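IclR transcriptional regulator (PDB 1MKM) probably binds DNA through a winged helix-turn-helix domain and acts as a transcriptional regulator of the IclR family, with a zinc-binding C-terminal domain. Local coordinates at residues H85-D90 with K237-E242; D90-T95 with D113-E118; H100-D105 with T136-S141; L143-E148 with P203-N208. All coordinates share one frame; numbering follows the deposited sequence.

Interaction 1 of 4, residues H85-D90 with K237-E242; sequences HDHLVD and KEKAEE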
loop_
_atom_site.group_PDB
_atom_site.type_symbol
_atom_site.label_atom_id
_atom_site.label_comp_id
_atom_site.label_asym_id
_atom_site.label_seq_id
_atom_site.Cartn_x
_atom_site.Cartn_y
_atom_site.Cartn_z
ATOM N N HIS B 85 -6.470 2.487 -28.870
ATOM C CA HIS B 85 -5.997 2.743 -27.518
ATOM C C HIS B 85 -5.295 4.062 -27.205
ATOM O O HIS B 85 -5.651 4.716 -26.225
ATOM C CB HIS B 85 -5.110 1.625 -26.992
ATOM C CG HIS B 85 -4.798 1.782 -25.538
ATOM N ND1 HIS B 85 -5.768 1.681 -24.561
ATOM C CD2 HIS B 85 -3.661 2.143 -24.901
ATOM C CE1 HIS B 85 -5.242 1.978 -23.386
ATOM N NE2 HIS B 85 -3.965 2.263 -23.565
ATOM N N ASP B 86 -4.306 4.466 -28.001
ATOM C CA ASP B 86 -3.604 5.711 -27.701
ATOM C C ASP B 86 -4.427 6.962 -27.955
ATOM O O ASP B 86 -4.338 7.943 -27.207
ATOM C CB ASP B 86 -2.275 5.782 -28.452
ATOM C CG ASP B 86 -1.267 4.786 -27.918
ATOM O OD1 ASP B 86 -1.276 4.551 -26.696
ATOM O OD2 ASP B 86 -0.465 4.240 -28.703
ATOM N N HIS B 87 -5.233 6.941 -29.006
ATOM C CA HIS B 87 -6.078 8.085 -29.285
ATOM C C HIS B 87 -7.013 8.254 -28.105
ATOM O O HIS B 87 -7.415 9.359 -27.775
ATOM C CB HIS B 87 -6.866 7.862 -30.568
ATOM C CG HIS B 87 -6.006 7.845 -31.790
ATOM N ND1 HIS B 87 -4.989 6.930 -31.968
ATOM C CD2 HIS B 87 -5.993 8.640 -32.885
ATOM C CE1 HIS B 87 -4.389 7.163 -33.121
ATOM N NE2 HIS B 87 -4.979 8.196 -33.697
ATOM N N LEU B 88 -7.343 7.143 -27.458
ATOM C CA LEU B 88 -8.225 7.179 -26.301
ATOM C C LEU B 88 -7.492 7.825 -25.134
ATOM O O LEU B 88 -8.029 8.704 -24.467
ATOM C CB LEU B 88 -8.681 5.766 -25.935
ATOM C CG LEU B 88 -9.395 4.982 -27.046
ATOM C CD1 LEU B 88 -9.677 3.564 -26.554
ATOM C CD2 LEU B 88 -10.704 5.676 -27.456
ATOM N N VAL B 89 -6.259 7.394 -24.896
ATOM C CA VAL B 89 -5.467 7.958 -23.812
ATOM C C VAL B 89 -5.303 9.458 -24.072
ATOM O O VAL B 89 -5.346 10.269 -23.144
ATOM C CB VAL B 89 -4.070 7.281 -23.714
ATOM C CG1 VAL B 89 -3.282 7.870 -22.565
ATOM C CG2 VAL B 89 -4.228 5.774 -23.506
ATOM N N ASP B 90 -5.144 9.830 -25.339
ATOM C CA ASP B 90 -4.989 11.236 -25.664
ATOM C C ASP B 90 -6.291 12.001 -25.393
ATOM O O ASP B 90 -6.267 13.097 -24.813
ATOM C CB ASP B 90 -4.539 11.393 -27.123
ATOM C CG ASP B 90 -4.193 12.844 -27.493
ATOM O OD1 ASP B 90 -3.648 13.602 -26.652
ATOM O OD2 ASP B 90 -4.456 13.213 -28.651
ATOM N N LYS B 237 -14.680 13.283 -32.686
ATOM C CA LYS B 237 -14.721 13.120 -34.131
ATOM C C LYS B 237 -13.326 13.131 -34.731
ATOM O O LYS B 237 -13.068 12.446 -35.717
ATOM C CB LYS B 237 -15.572 14.216 -34.780
ATOM C CG LYS B 237 -16.749 13.675 -35.583
ATOM C CD LYS B 237 -16.307 12.641 -36.617
ATOM C CE LYS B 237 -17.504 12.074 -37.372
ATOM N NZ LYS B 237 -17.143 11.003 -38.354
ATOM N N GLU B 238 -12.425 13.901 -34.132
ATOM C CA GLU B 238 -11.058 13.975 -34.633
ATOM C C GLU B 238 -10.374 12.609 -34.585
ATOM O O GLU B 238 -9.754 12.184 -35.566
ATOM C CB GLU B 238 -10.232 14.975 -33.820
ATOM C CG GLU B 238 -8.788 15.094 -34.299
ATOM C CD GLU B 238 -7.899 15.860 -33.331
ATOM O OE1 GLU B 238 -8.295 16.963 -32.900
ATOM O OE2 GLU B 238 -6.798 15.364 -33.007
ATOM N N LYS B 239 -10.475 11.933 -33.440
ATOM C CA LYS B 239 -9.868 10.621 -33.277
ATOM C C LYS B 239 -10.678 9.625 -34.085
ATOM O O LYS B 239 -10.125 8.735 -34.723
ATOM C CB LYS B 239 -9.850 10.206 -31.798
ATOM C CG LYS B 239 -9.002 11.101 -30.897
ATOM C CD LYS B 239 -7.529 11.058 -31.297
ATOM C CE LYS B 239 -6.657 11.894 -30.358
ATOM N NZ LYS B 239 -5.216 11.840 -30.733
ATOM N N ALA B 240 -11.998 9.777 -34.065
ATOM C CA ALA B 240 -12.849 8.870 -34.824
ATOM C C ALA B 240 -12.335 8.768 -36.260
ATOM O O ALA B 240 -11.970 7.685 -36.737
ATOM C CB ALA B 240 -14.284 9.369 -34.813
ATOM N N GLU B 241 -12.303 9.906 -36.946
ATOM C CA GLU B 241 -11.838 9.949 -38.322
ATOM C C GLU B 241 -10.489 9.253 -38.493
ATOM O O GLU B 241 -10.307 8.456 -39.414
ATOM C CB GLU B 241 -11.747 11.404 -38.796
ATOM C CG GLU B 241 -11.016 11.571 -40.113
ATOM C CD GLU B 241 -11.122 12.976 -40.661
ATOM O OE1 GLU B 241 -10.931 13.932 -39.872
ATOM O OE2 GLU B 241 -11.386 13.116 -41.878
ATOM N N GLU B 242 -9.549 9.546 -37.600
ATOM C CA GLU B 242 -8.219 8.939 -37.678
ATOM C C GLU B 242 -8.261 7.423 -37.535
ATOM O O GLU B 242 -7.604 6.702 -38.294
ATOM C CB GLU B 242 -7.300 9.521 -36.603
ATOM C CG GLU B 242 -6.002 8.746 -36.418
ATOM C CD GLU B 242 -5.075 8.865 -37.605
ATOM O OE1 GLU B 242 -5.545 8.695 -38.746
ATOM O OE2 GLU B 242 -3.871 9.123 -37.396
#

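Interaction 2 of 4, residues D90-T95 with D113-E118; sequences DIMKRT and DKVEGE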
loop_
_atom_site.group_PDB
_atom_site.type_symbol
_atom_site.label_atom_id
_atom_site.label_comp_id
_atom_site.label_asym_id
_atom_site.label_seq_id
_atom_site.Cartn_x
_atom_site.Cartn_y
_atom_site.Cartn_z
ATOM N N ASP B 90 -5.144 9.830 -25.339
ATOM C CA ASP B 90 -4.989 11.236 -25.664
ATOM C C ASP B 90 -6.291 12.001 -25.393
ATOM O O ASP B 90 -6.267 13.097 -24.813
ATOM C CB ASP B 90 -4.539 11.393 -27.123
ATOM C CG ASP B 90 -4.193 12.844 -27.493
ATOM O OD1 ASP B 90 -3.648 13.602 -26.652
ATOM O OD2 ASP B 90 -4.456 13.213 -28.651
ATOM N N ILE B 91 -7.420 11.414 -25.787
ATOM C CA ILE B 91 -8.715 12.047 -25.567
ATOM C C ILE B 91 -8.920 12.275 -24.079
ATOM O O ILE B 91 -9.526 13.263 -23.680
ATOM C CB ILE B 91 -9.885 11.179 -26.094
ATOM C CG1 ILE B 91 -9.722 10.935 -27.597
ATOM C CG2 ILE B 91 -11.217 11.877 -25.808
ATOM C CD1 ILE B 91 -10.784 10.052 -28.196
ATOM N N MET B 92 -8.419 11.359 -23.252
ATOM C CA MET B 92 -8.578 11.513 -21.814
ATOM C C MET B 92 -7.674 12.608 -21.239
ATOM O O MET B 92 -8.053 13.321 -20.299
ATOM C CB MET B 92 -8.283 10.198 -21.108
ATOM C CG MET B 92 -8.351 10.279 -19.590
ATOM S SD MET B 92 -6.857 10.932 -18.784
ATOM C CE MET B 92 -5.728 9.610 -19.128
ATOM N N LYS B 93 -6.477 12.736 -21.802
ATOM C CA LYS B 93 -5.531 13.732 -21.325
ATOM C C LYS B 93 -5.890 15.125 -21.814
ATOM O O LYS B 93 -5.492 16.121 -21.208
ATOM C CB LYS B 93 -4.123 13.355 -21.764
ATOM C CG LYS B 93 -3.693 12.020 -21.212
ATOM C CD LYS B 93 -2.428 11.531 -21.881
ATOM C CE LYS B 93 -1.208 12.184 -21.286
ATOM N NZ LYS B 93 -1.074 11.806 -19.856
ATOM N N ARG B 94 -6.657 15.194 -22.898
ATOM C CA ARG B 94 -7.069 16.480 -23.440
ATOM C C ARG B 94 -8.477 16.890 -23.028
ATOM O O ARG B 94 -8.947 17.955 -23.422
ATOM C CB ARG B 94 -6.950 16.478 -24.961
ATOM C CG ARG B 94 -5.558 16.108 -25.431
ATOM C CD ARG B 94 -5.344 16.449 -26.885
ATOM N NE ARG B 94 -6.170 15.655 -27.784
ATOM C CZ ARG B 94 -6.269 15.879 -29.088
ATOM N NH1 ARG B 94 -5.597 16.879 -29.644
ATOM N NH2 ARG B 94 -7.030 15.096 -29.838
ATOM N N THR B 95 -9.148 16.054 -22.237
ATOM C CA THR B 95 -10.490 16.388 -21.772
ATOM C C THR B 95 -10.586 16.155 -20.274
ATOM O O THR B 95 -11.363 16.824 -19.581
ATOM C CB THR B 95 -11.577 15.539 -22.448
ATOM O OG1 THR B 95 -11.456 14.182 -22.007
ATOM C CG2 THR B 95 -11.456 15.611 -23.968
ATOM N N ASP B 113 -12.463 -1.327 -24.448
ATOM C CA ASP B 113 -11.370 -0.496 -23.948
ATOM C C ASP B 113 -11.941 0.674 -23.151
ATOM O O ASP B 113 -13.033 1.165 -23.438
ATOM C CB ASP B 113 -10.510 0.046 -25.092
ATOM C CG ASP B 113 -9.099 0.416 -24.638
ATOM O OD1 ASP B 113 -8.921 0.795 -23.465
ATOM O OD2 ASP B 113 -8.161 0.334 -25.457
ATOM N N LYS B 114 -11.211 1.115 -22.138
ATOM C CA LYS B 114 -11.669 2.231 -21.332
ATOM C C LYS B 114 -10.484 2.929 -20.672
ATOM O O LYS B 114 -9.609 2.283 -20.081
ATOM C CB LYS B 114 -12.667 1.741 -20.259
ATOM C CG LYS B 114 -13.169 2.815 -19.292
ATOM C CD LYS B 114 -13.760 2.178 -18.037
ATOM C CE LYS B 114 -14.488 3.193 -17.170
ATOM N NZ LYS B 114 -15.026 2.595 -15.911
ATOM N N VAL B 115 -10.440 4.251 -20.799
ATOM C CA VAL B 115 -9.381 5.033 -20.165
ATOM C C VAL B 115 -10.031 5.830 -19.048
ATOM O O VAL B 115 -10.831 6.722 -19.316
ATOM C CB VAL B 115 -8.734 6.058 -21.115
ATOM C CG1 VAL B 115 -7.845 7.012 -20.301
ATOM C CG2 VAL B 115 -7.926 5.370 -22.173
ATOM N N GLU B 116 -9.682 5.526 -17.803
ATOM C CA GLU B 116 -10.256 6.255 -16.680
ATOM C C GLU B 116 -9.801 7.711 -16.686
ATOM O O GLU B 116 -8.706 8.037 -17.144
ATOM C CB GLU B 116 -9.873 5.599 -15.351
ATOM C CG GLU B 116 -10.381 4.177 -15.177
ATOM C CD GLU B 116 -10.207 3.664 -13.756
ATOM O OE1 GLU B 116 -9.103 3.832 -13.196
ATOM O OE2 GLU B 116 -11.170 3.090 -13.196
ATOM N N GLY B 117 -10.662 8.582 -16.179
ATOM C CA GLY B 117 -10.353 9.993 -16.121
ATOM C C GLY B 117 -9.741 10.337 -14.775
ATOM O O GLY B 117 -9.528 9.469 -13.908
ATOM N N GLU B 118 -9.482 11.621 -14.603
ATOM C CA GLU B 118 -8.875 12.148 -13.395
ATOM C C GLU B 118 -9.701 11.959 -12.131
ATOM O O GLU B 118 -9.145 11.828 -11.037
ATOM C CB GLU B 118 -8.555 13.625 -13.622
ATOM C CG GLU B 118 -7.552 13.816 -14.754
ATOM C CD GLU B 118 -7.365 15.263 -15.158
ATOM O OE1 GLU B 118 -7.454 16.153 -14.281
ATOM O OE2 GLU B 118 -7.108 15.507 -16.356
#

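Interaction 3 of 4, residues H100-D105 with T136-S141; sequences HLILKD and TASGKS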
loop_
_atom_site.group_PDB
_atom_site.type_symbol
_atom_site.label_atom_id
_atom_site.label_comp_id
_atom_site.label_asym_id
_atom_site.label_seq_id
_atom_site.Cartn_x
_atom_site.Cartn_y
_atom_site.Cartn_z
ATOM N N HIS B 100 -14.631 5.762 -23.476
ATOM C CA HIS B 100 -15.032 4.376 -23.718
ATOM C C HIS B 100 -14.982 4.064 -25.197
ATOM O O HIS B 100 -15.079 4.955 -26.039
ATOM C CB HIS B 100 -16.460 4.102 -23.232
ATOM C CG HIS B 100 -16.636 4.233 -21.755
ATOM N ND1 HIS B 100 -16.439 3.181 -20.886
ATOM C CD2 HIS B 100 -16.984 5.295 -20.990
ATOM C CE1 HIS B 100 -16.659 3.587 -19.648
ATOM N NE2 HIS B 100 -16.991 4.868 -19.682
ATOM N N LEU B 101 -14.824 2.783 -25.504
ATOM C CA LEU B 101 -14.808 2.307 -26.879
ATOM C C LEU B 101 -15.640 1.040 -26.869
ATOM O O LEU B 101 -15.235 0.034 -26.273
ATOM C CB LEU B 101 -13.386 1.974 -27.345
ATOM C CG LEU B 101 -13.346 1.389 -28.767
ATOM C CD1 LEU B 101 -13.699 2.481 -29.739
ATOM C CD2 LEU B 101 -11.967 0.799 -29.113
ATOM N N ILE B 102 -16.810 1.083 -27.501
ATOM C CA ILE B 102 -17.673 -0.092 -27.538
ATOM C C ILE B 102 -17.651 -0.761 -28.895
ATOM O O ILE B 102 -17.748 -0.090 -29.922
ATOM C CB ILE B 102 -19.134 0.251 -27.172
ATOM C CG1 ILE B 102 -19.848 0.900 -28.354
ATOM C CG2 ILE B 102 -19.156 1.208 -26.006
ATOM C CD1 ILE B 102 -21.326 1.172 -28.080
ATOM N N LEU B 103 -17.509 -2.086 -28.886
ATOM C CA LEU B 103 -17.477 -2.899 -30.113
ATOM C C LEU B 103 -18.890 -3.300 -30.484
ATOM O O LEU B 103 -19.606 -3.841 -29.653
ATOM C CB LEU B 103 -16.655 -4.177 -29.889
ATOM C CG LEU B 103 -16.557 -5.213 -31.015
ATOM C CD1 LEU B 103 -15.765 -4.649 -32.191
ATOM C CD2 LEU B 103 -15.869 -6.465 -30.478
ATOM N N LYS B 104 -19.282 -3.024 -31.725
ATOM C CA LYS B 104 -20.614 -3.357 -32.236
ATOM C C LYS B 104 -20.755 -4.869 -32.433
ATOM O O LYS B 104 -20.037 -5.452 -33.235
ATOM C CB LYS B 104 -20.831 -2.643 -33.570
ATOM C CG LYS B 104 -21.931 -3.213 -34.473
ATOM C CD LYS B 104 -23.322 -2.741 -34.079
ATOM C CE LYS B 104 -24.270 -2.834 -35.269
ATOM N NZ LYS B 104 -24.415 -4.233 -35.752
ATOM N N ASP B 105 -21.671 -5.502 -31.702
ATOM C CA ASP B 105 -21.877 -6.948 -31.840
ATOM C C ASP B 105 -23.371 -7.268 -31.915
ATOM O O ASP B 105 -24.005 -7.600 -30.906
ATOM C CB ASP B 105 -21.249 -7.694 -30.662
ATOM C CG ASP B 105 -21.173 -9.187 -30.899
ATOM O OD1 ASP B 105 -20.543 -9.595 -31.897
ATOM O OD2 ASP B 105 -21.740 -9.950 -30.091
ATOM N N THR B 136 -27.414 4.650 -24.810
ATOM C CA THR B 136 -26.054 5.148 -24.682
ATOM C C THR B 136 -25.622 5.942 -25.932
ATOM O O THR B 136 -26.066 5.650 -27.043
ATOM C CB THR B 136 -25.089 3.967 -24.421
ATOM O OG1 THR B 136 -23.819 4.467 -23.996
ATOM C CG2 THR B 136 -24.901 3.144 -25.674
ATOM N N ALA B 137 -24.764 6.947 -25.744
ATOM C CA ALA B 137 -24.292 7.784 -26.854
ATOM C C ALA B 137 -23.511 7.016 -27.919
ATOM O O ALA B 137 -23.849 7.056 -29.106
ATOM C CB ALA B 137 -23.444 8.928 -26.325
ATOM N N SER B 138 -22.446 6.342 -27.509
ATOM C CA SER B 138 -21.673 5.564 -28.465
ATOM C C SER B 138 -22.626 4.541 -29.126
ATOM O O SER B 138 -22.415 4.118 -30.262
ATOM C CB SER B 138 -20.512 4.855 -27.745
ATOM O OG SER B 138 -20.960 4.148 -26.598
ATOM N N GLY B 139 -23.679 4.165 -28.403
ATOM C CA GLY B 139 -24.647 3.217 -28.925
ATOM C C GLY B 139 -25.499 3.779 -30.052
ATOM O O GLY B 139 -25.532 3.224 -31.148
ATOM N N LYS B 140 -26.200 4.877 -29.786
ATOM C CA LYS B 140 -27.037 5.505 -30.801
ATOM C C LYS B 140 -26.143 5.999 -31.923
ATOM O O LYS B 140 -26.509 5.953 -33.090
ATOM C CB LYS B 140 -27.828 6.666 -30.195
ATOM C CG LYS B 140 -28.789 6.222 -29.105
ATOM C CD LYS B 140 -29.520 7.383 -28.463
ATOM C CE LYS B 140 -28.571 8.272 -27.678
ATOM N NZ LYS B 140 -29.315 9.311 -26.909
ATOM N N SER B 141 -24.959 6.474 -31.564
ATOM C CA SER B 141 -24.004 6.945 -32.555
ATOM C C SER B 141 -23.781 5.813 -33.572
ATOM O O SER B 141 -23.517 6.062 -34.747
ATOM C CB SER B 141 -22.687 7.317 -31.859
ATOM O OG SER B 141 -21.809 8.045 -32.699
#

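Interaction 4 of 4, residues L143-E148 with P203-N208; sequences LAFVPE and PIFDHN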
loop_
_atom_site.group_PDB
_atom_site.type_symbol
_atom_site.label_atom_id
_atom_site.label_comp_id
_atom_site.label_asym_id
_atom_site.label_seq_id
_atom_site.Cartn_x
_atom_site.Cartn_y
_atom_site.Cartn_z
ATOM N N LEU B 143 -26.129 3.263 -34.027
ATOM C CA LEU B 143 -27.447 3.013 -34.601
ATOM C C LEU B 143 -27.848 4.116 -35.568
ATOM O O LEU B 143 -28.952 4.100 -36.116
ATOM C CB LEU B 143 -28.500 2.919 -33.497
ATOM C CG LEU B 143 -28.829 1.516 -32.989
ATOM C CD1 LEU B 143 -29.924 1.583 -31.921
ATOM C CD2 LEU B 143 -29.280 0.669 -34.172
ATOM N N ALA B 144 -26.953 5.077 -35.770
ATOM C CA ALA B 144 -27.222 6.192 -36.666
ATOM C C ALA B 144 -26.487 6.020 -37.979
ATOM O O ALA B 144 -26.367 6.966 -38.754
ATOM C CB ALA B 144 -26.808 7.504 -36.009
ATOM N N PHE B 145 -25.982 4.817 -38.223
ATOM C CA PHE B 145 -25.260 4.542 -39.456
ATOM C C PHE B 145 -25.403 3.102 -39.920
ATOM O O PHE B 145 -24.820 2.711 -40.932
ATOM C CB PHE B 145 -23.775 4.897 -39.309
ATOM C CG PHE B 145 -23.504 6.377 -39.306
ATOM C CD1 PHE B 145 -23.665 7.127 -38.145
ATOM C CD2 PHE B 145 -23.129 7.027 -40.481
ATOM C CE1 PHE B 145 -23.461 8.501 -38.153
ATOM C CE2 PHE B 145 -22.920 8.401 -40.500
ATOM C CZ PHE B 145 -23.088 9.140 -39.331
ATOM N N VAL B 146 -26.171 2.310 -39.176
ATOM C CA VAL B 146 -26.397 0.924 -39.563
ATOM C C VAL B 146 -27.335 0.998 -40.756
ATOM O O VAL B 146 -28.325 1.731 -40.716
ATOM C CB VAL B 146 -27.088 0.106 -38.434
ATOM C CG1 VAL B 146 -26.182 0.028 -37.219
ATOM C CG2 VAL B 146 -28.427 0.737 -38.057
ATOM N N PRO B 147 -27.030 0.273 -41.844
ATOM C CA PRO B 147 -27.935 0.341 -42.991
ATOM C C PRO B 147 -29.401 0.298 -42.547
ATOM O O PRO B 147 -29.808 -0.581 -41.779
ATOM C CB PRO B 147 -27.516 -0.866 -43.818
ATOM C CG PRO B 147 -26.025 -0.852 -43.630
ATOM C CD PRO B 147 -25.890 -0.618 -42.130
ATOM N N GLU B 148 -30.163 1.285 -43.015
ATOM C CA GLU B 148 -31.586 1.443 -42.716
ATOM C C GLU B 148 -32.330 0.127 -42.523
ATOM O O GLU B 148 -33.120 -0.017 -41.589
ATOM C CB GLU B 148 -32.244 2.255 -43.835
ATOM C CG GLU B 148 -31.712 1.922 -45.225
ATOM C CD GLU B 148 -31.931 0.467 -45.607
ATOM O OE1 GLU B 148 -33.100 0.075 -45.798
ATOM O OE2 GLU B 148 -30.939 -0.291 -45.705
ATOM N N PRO B 203 -19.182 7.557 -34.177
ATOM C CA PRO B 203 -18.925 6.208 -34.706
ATOM C C PRO B 203 -17.520 5.986 -35.261
ATOM O O PRO B 203 -16.717 6.909 -35.356
ATOM C CB PRO B 203 -19.977 6.052 -35.806
ATOM C CG PRO B 203 -21.026 7.052 -35.455
ATOM C CD PRO B 203 -20.211 8.225 -34.987
ATOM N N ILE B 204 -17.248 4.741 -35.630
ATOM C CA ILE B 204 -15.974 4.337 -36.213
ATOM C C ILE B 204 -16.344 3.405 -37.361
ATOM O O ILE B 204 -16.887 2.330 -37.125
ATOM C CB ILE B 204 -15.106 3.538 -35.213
ATOM C CG1 ILE B 204 -14.630 4.431 -34.063
ATOM C CG2 ILE B 204 -13.903 2.950 -35.940
ATOM C CD1 ILE B 204 -13.439 5.330 -34.418
ATOM N N PHE B 205 -16.050 3.806 -38.596
ATOM C CA PHE B 205 -16.388 2.987 -39.757
ATOM C C PHE B 205 -15.249 2.075 -40.226
ATOM O O PHE B 205 -14.063 2.332 -39.969
ATOM C CB PHE B 205 -16.852 3.888 -40.907
ATOM C CG PHE B 205 -17.981 4.803 -40.526
ATOM C CD1 PHE B 205 -17.847 6.187 -40.645
ATOM C CD2 PHE B 205 -19.167 4.285 -39.997
ATOM C CE1 PHE B 205 -18.880 7.044 -40.237
ATOM C CE2 PHE B 205 -20.204 5.131 -39.587
ATOM C CZ PHE B 205 -20.061 6.511 -39.706
ATOM N N ASP B 206 -15.628 1.006 -40.922
ATOM C CA ASP B 206 -14.676 0.022 -41.424
ATOM C C ASP B 206 -14.500 0.108 -42.935
ATOM O O ASP B 206 -14.654 1.173 -43.531
ATOM C CB ASP B 206 -15.158 -1.379 -41.046
ATOM C CG ASP B 206 -16.455 -1.753 -41.741
ATOM O OD1 ASP B 206 -17.263 -0.843 -42.022
ATOM O OD2 ASP B 206 -16.671 -2.956 -41.998
ATOM N N HIS B 207 -14.166 -1.028 -43.542
ATOM C CA HIS B 207 -13.975 -1.126 -44.988
ATOM C C HIS B 207 -15.113 -0.451 -45.753
ATOM O O HIS B 207 -14.947 0.620 -46.332
ATOM C CB HIS B 207 -13.911 -2.598 -45.409
ATOM C CG HIS B 207 -12.545 -3.204 -45.318
ATOM N ND1 HIS B 207 -11.652 -2.889 -44.318
ATOM C CD2 HIS B 207 -11.937 -4.139 -46.086
ATOM C CE1 HIS B 207 -10.551 -3.605 -44.472
ATOM N NE2 HIS B 207 -10.698 -4.371 -45.537
ATOM N N ASN B 208 -16.271 -1.100 -45.736
ATOM C CA ASN B 208 -17.457 -0.623 -46.432
ATOM C C ASN B 208 -18.268 0.370 -45.607
ATOM O O ASN B 208 -19.498 0.399 -45.686
ATOM C CB ASN B 208 -18.330 -1.821 -46.803
ATOM C CG ASN B 208 -17.510 -3.007 -47.285
ATOM O OD1 ASN B 208 -16.697 -3.556 -46.539
ATOM N ND2 ASN B 208 -17.718 -3.406 -48.538
#

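Interaction 1 of 4, residues H85-D90 with K237-E242
Lys-239 and Asp-90 form a salt bridge between two nearly antiparallel helices, with NZ of Lys-239 donating a hydrogen bond to OD2 of Asp-90 over 2.6 Å. The carboxylate receives it on its anti lone pair, the one turned away from OD1. To get there the lysine chain bends at chi2 (-63°) and then runs straight, its methylenes passing His-87, where Lys-239 CD lies 3.3 Å from His-87 CD2 at the edge of the imidazole, near its plane. The same ring also meets Glu-242, obliquely: NE2 of His-87 is 3.0 Å from CG of Glu-242, so an aliphatic carbon, rather than the carboxylate, makes the closest approach. His-87 thus touches the aliphatic stems of two charged residues three positions apart on one helix. Asp-90 has a second cationic partner in Arg-94, which also pairs with Glu-238. The segment axes approach to 10.3 Å at 170°, a spacing that these long side chains bridge along the partly exposed side of the helix pair. Turned the other way, Leu-88 packs on strands 98-105 and 108-115 and Ala-240 on strand 197-205, placing helices 79-93 and 226-246 side by side on the central antiparallel sheet.

Interaction 2 of 4, residues D90-T95 with D113-E118
The end of helix 79-93 packs against the end of strand 108-115 in the GAF-like C-terminal domain, a helix-on-sheet contact carried by Met-92 and Val-115. CB of Met-92 sits 3.3 Å from CG1 of Val-115, and Met-92 CG is 3.4 Å from the same methyl, both tighter than usual for carbon pairs. The two side chains cross at about a right angle. Val-115 presents this methyl because its CG1 stands opposite the backbone N (chi1 169°). The thioether bends at chi2 and chi3, which curls CE of Met-92 back to 3.6 Å from CG1 of Val-115, so that the methionine touches the one methyl at both ends of its chain. Beyond the strand, Met-92 CG lies 3.3 Å from the carbonyl O of Glu-116 and 4.0 Å from CA of Gly-117, where the chain leaves the sheet. No hydrogen bond joins the segments. Exchanging Met-92 for an alanine would probably leave Val-115 CG1 with CB alone to rest on and open a gap beside the Glu-116 carbonyl and Gly-117. Farther along the chain, Thr-95 OG1 donates to the backbone O of Ile-91 at 2.7 Å, just before strand 98-105. Met-92 also touches Val-99 on that strand, next to 108-115 in the sheet, while Ile-91 reaches helix 226-246; on the strand side, Glu-116 packs on Val-124 of the second subunit and forms a salt bridge with Arg-76 of the third.

Interaction 3 of 4, residues H100-D105 with T136-S141
CG1 of Ile-102 (chi1 78°) takes the crowded position between the backbone N and the carbonyl carbon, uncommon for an isoleucine, and OG of Ser-138 (chi1 50°) lies likewise between its own N and carbonyl carbon. In Ile-102 this leaves both branches facing the helix, and CG1 carries on in an extended line to CD1. Ser-138 OG consequently rests 3.3 Å from CD1 and 3.5 Å from CG2 of Ile-102. The serine carbon takes part as well, Ser-138 CB standing 3.8 Å from Ile-102 CD1. Next to it the methyl reaches the helix backbone, with CD1 of Ile-102 also 3.8 Å from N of Gly-139. Glycine brings its main chain close here, and any CB at this position would run into the CG2 methyl of Thr-136, the residue at the N-cap position. No hydrogen bond crosses between the segments; this is van der Waals contact, with a hydroxyl oxygen laid over aliphatic carbon, and all three touching residues are buried. Around them, Ile-102 is bonded through its backbone to Gly-214 and its side chain touches Tyr-111, while Ser-138 touches Ser-216 and Ala-137 touches Cys-199. These contacts place the first turn of helix 137-143 against strand 98-105 and its neighbour 211-220 in the antiparallel sheet. The side chain of Ser-138 is about 4 Å from a bound zinc ion and about 7 Å from that of Cys-199, a residue seen to bind zinc in this protein, consistent with the contact forming part of the wall of the zinc site in the GAF-like C-terminal domain.

Interaction 4 of 4, residues L143-E148 with P203-N208
Phe-145 and Phe-205 form an oblique aromatic pair, their centroids 4.8 Å apart and their planes inclined at 54°. CZ of Phe-205 comes over one face of the Phe-145 ring, displaced toward the rim, and lies 3.2 Å from CD2 of Phe-145. Its neighbour CE2 of Phe-205 is 3.5 Å from CG of Phe-145, so the far corner of one phenyl ring bears on the inner half of the other. Phe-145 is aimed at the strand by its first torsion (chi1 -74°), which sets CG beside the backbone N. The second kind of contact sets an aliphatic ring against the phenyl: CG of Pro-203 reaches CD1 of Phe-145 at 3.8 Å, the two side chains crossing at about a right angle. A serine in place of Phe-145 would probably uncover the CZ corner of Phe-205 and the ring of Pro-203, opening a gap between loop and strand. Beyond the pair, the ring of Phe-205 also meets that of Tyr-249, and Ile-204 turns instead to helix 226-246 and strand 211-220. With no hydrogen bond or charge pairing between the two segments, the loop after helix 137-143 is joined to strand 197-205 by apolar and ring contacts, so the attachment probably rests on close fit of the side chains.

Overall arrangement
All four contacts lie in the C-terminal domain and involve elements built on or around its central antiparallel sheet, yet their chemistry follows depth. Interaction 1 is a surface contact between two helices and the only one of the four with a salt bridge across it. Interaction 2 shares Asp-90 and helix 79-93 with it but is partly buried and apolar; His-85 and Asp-113 add a probable hydrogen bond between the two. Interaction 3, deepest and nearest the zinc, sets an aliphatic chain against a hydroxyl. It adjoins interaction 2 through neighbouring strands and interaction 4 through Ser-141 and Pro-203. Interaction 4, also buried but farther from the chain centre, is aromatic.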